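Local coordinates for protein WZI (Escherichia coli, PDB 2YNK) that probably binds capsular polysaccharide at the outer membrane as a beta-barrel lectin that underpins group 1 capsule assembly in Escherichia coli, at residues Gly291-Glu296 with Ser304-Leu309. Residues are numbered along the deposited sequence; the frame is centred on the assembly and turned at random.
Sequences GQMIGE and SANMFL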
loop_
_atom_site.group_PDB
_atom_site.type_symbol
_atom_site.label_atom_id
_atom_site.label_comp_id
_atom_site.label_asym_id
_atom_site.label_seq_id
_atom_site.Cartn_x
_atom_site.Cartn_y
_atom_site.Cartn_z
ATOM N N GLY A 291 -14.670 -1.713 1.607
ATOM C CA GLY A 291 -14.822 -2.385 0.315
ATOM C C GLY A 291 -14.224 -1.596 -0.839
ATOM O O GLY A 291 -14.076 -0.375 -0.763
ATOM N N GLN A 292 -13.873 -2.301 -1.908
ATOM C CA GLN A 292 -13.297 -1.673 -3.091
ATOM C C GLN A 292 -13.741 -2.428 -4.331
ATOM O O GLN A 292 -13.732 -3.664 -4.348
ATOM C CB GLN A 292 -11.766 -1.664 -2.993
ATOM C CG GLN A 292 -11.056 -1.029 -4.183
ATOM C CD GLN A 292 -9.557 -0.903 -3.974
ATOM O OE1 GLN A 292 -8.870 -1.895 -3.723
ATOM N NE2 GLN A 292 -9.044 0.322 -4.077
HETATM N N MSE A 293 -14.132 -1.686 -5.362
HETATM C CA MSE A 293 -14.603 -2.292 -6.603
HETATM C C MSE A 293 -13.959 -1.606 -7.770
HETATM O O MSE A 293 -14.377 -0.523 -8.154
HETATM C CB MSE A 293 -16.122 -2.179 -6.687
HETATM C CG MSE A 293 -16.682 -2.907 -7.911
HETATM SE SE MSE A 293 -18.553 -2.365 -8.221
HETATM C CE MSE A 293 -19.120 -3.810 -9.434
ATOM N N ILE A 294 -12.940 -2.237 -8.346
ATOM C CA ILE A 294 -12.281 -1.707 -9.535
ATOM C C ILE A 294 -12.675 -2.522 -10.747
ATOM O O ILE A 294 -12.722 -3.747 -10.676
ATOM C CB ILE A 294 -10.761 -1.756 -9.411
ATOM C CG1 ILE A 294 -10.309 -0.951 -8.199
ATOM C CG2 ILE A 294 -10.127 -1.204 -10.675
ATOM C CD1 ILE A 294 -10.539 0.537 -8.336
ATOM N N GLY A 295 -12.954 -1.835 -11.853
ATOM C CA GLY A 295 -13.377 -2.482 -13.096
ATOM C C GLY A 295 -12.395 -2.254 -14.229
ATOM O O GLY A 295 -11.646 -1.279 -14.220
ATOM N N GLU A 296 -12.404 -3.153 -15.209
ATOM C CA GLU A 296 -11.492 -3.055 -16.343
ATOM C C GLU A 296 -12.039 -2.209 -17.495
ATOM O O GLU A 296 -11.264 -1.617 -18.246
ATOM C CB GLU A 296 -11.105 -4.448 -16.831
ATOM C CG GLU A 296 -9.974 -5.072 -16.024
ATOM C CD GLU A 296 -8.598 -4.535 -16.384
ATOM O OE1 GLU A 296 -8.493 -3.551 -17.155
ATOM O OE2 GLU A 296 -7.611 -5.109 -15.881
ATOM N N SER A 304 -17.211 -1.590 -15.254
ATOM C CA SER A 304 -17.652 -2.945 -15.614
ATOM C C SER A 304 -16.459 -3.908 -15.549
ATOM O O SER A 304 -15.331 -3.490 -15.282
ATOM C CB SER A 304 -18.238 -2.951 -17.024
ATOM O OG SER A 304 -18.896 -1.731 -17.307
ATOM N N ALA A 305 -16.708 -5.192 -15.809
ATOM C CA ALA A 305 -15.663 -6.225 -15.742
ATOM C C ALA A 305 -14.920 -6.110 -14.408
ATOM O O ALA A 305 -13.691 -5.966 -14.362
ATOM C CB ALA A 305 -14.714 -6.093 -16.917
ATOM N N ASN A 306 -15.700 -6.199 -13.331
ATOM C CA ASN A 306 -15.289 -5.734 -12.008
ATOM C C ASN A 306 -14.601 -6.758 -11.118
ATOM O O ASN A 306 -15.054 -7.888 -10.983
ATOM C CB ASN A 306 -16.500 -5.175 -11.255
ATOM C CG ASN A 306 -16.958 -3.849 -11.808
ATOM O OD1 ASN A 306 -16.239 -2.855 -11.733
ATOM N ND2 ASN A 306 -18.160 -3.821 -12.362
HETATM N N MSE A 307 -13.508 -6.322 -10.501
HETATM C CA MSE A 307 -12.841 -7.066 -9.436
HETATM C C MSE A 307 -13.338 -6.529 -8.128
HETATM O O MSE A 307 -13.639 -5.344 -8.017
HETATM C CB MSE A 307 -11.333 -6.880 -9.546
HETATM C CG MSE A 307 -10.859 -7.462 -10.874
HETATM SE SE MSE A 307 -8.964 -7.046 -11.132
HETATM C CE MSE A 307 -9.145 -5.136 -11.588
ATOM N N PHE A 308 -13.421 -7.400 -7.129
ATOM C CA PHE A 308 -14.014 -7.050 -5.852
ATOM C C PHE A 308 -13.081 -7.273 -4.672
ATOM O O PHE A 308 -12.184 -8.131 -4.703
ATOM C CB PHE A 308 -15.285 -7.853 -5.640
ATOM C CG PHE A 308 -16.381 -7.490 -6.585
ATOM C CD1 PHE A 308 -16.481 -8.115 -7.825
ATOM C CD2 PHE A 308 -17.311 -6.515 -6.245
ATOM C CE1 PHE A 308 -17.497 -7.783 -8.703
ATOM C CE2 PHE A 308 -18.329 -6.178 -7.120
ATOM C CZ PHE A 308 -18.421 -6.813 -8.352
ATOM N N LEU A 309 -13.320 -6.482 -3.631
ATOM C CA LEU A 309 -12.574 -6.569 -2.391
ATOM C C LEU A 309 -13.435 -6.036 -1.252
ATOM O O LEU A 309 -14.087 -5.005 -1.394
ATOM C CB LEU A 309 -11.291 -5.767 -2.510
ATOM C CG LEU A 309 -10.459 -5.537 -1.246
ATOM C CD1 LEU A 309 -9.006 -5.322 -1.659
ATOM C CD2 LEU A 309 -10.992 -4.373 -0.400
#
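With CG anti to the backbone N (chi1 -175°) and the chain extended beyond it, selenomethionine Met293 lies side by side with Phe308, whose CG sits beside its own backbone N (chi1 -67°). The two side chains point the same way and make a Met-aromatic contact, SE 5.0 Å from the Phe308 ring centroid and oblique to the ring. The methyl CE of Met293 reaches CZ of Phe308 at 3.3 Å and also meets the amide of Asn306, whose ND2 is hydrogen-bonded to Pro303 O. OD1 of Asn306 lies 3.2 Å from CA of Gly295. On the other face, Gln292 CB packs against Leu309 CD2 at 3.8 Å, while the Gln292 amide hydrogen-bonds farther out, NE2 to Trp152 O and OE1 from Leu160 N; Ile294 CG2 touches CE of Met307 more loosely. Between these faces the backbones pair antiparallel: Gln292 N to Leu309 O (2.8 Å) and Met307 N to Ile294 O (2.7 Å) are firm, their return bonds weak. Beyond Gly295, Glu296 N donates a hydrogen bond to Ala305 O from above the carbonyl plane, where the chain turns corners at both residues. Strand 287-295 also pairs with strand 268-278, and the contact exemplifies the antiparallel, sequence-neighbour pairing of an outer-membrane beta-barrel, here closed by 18 strands.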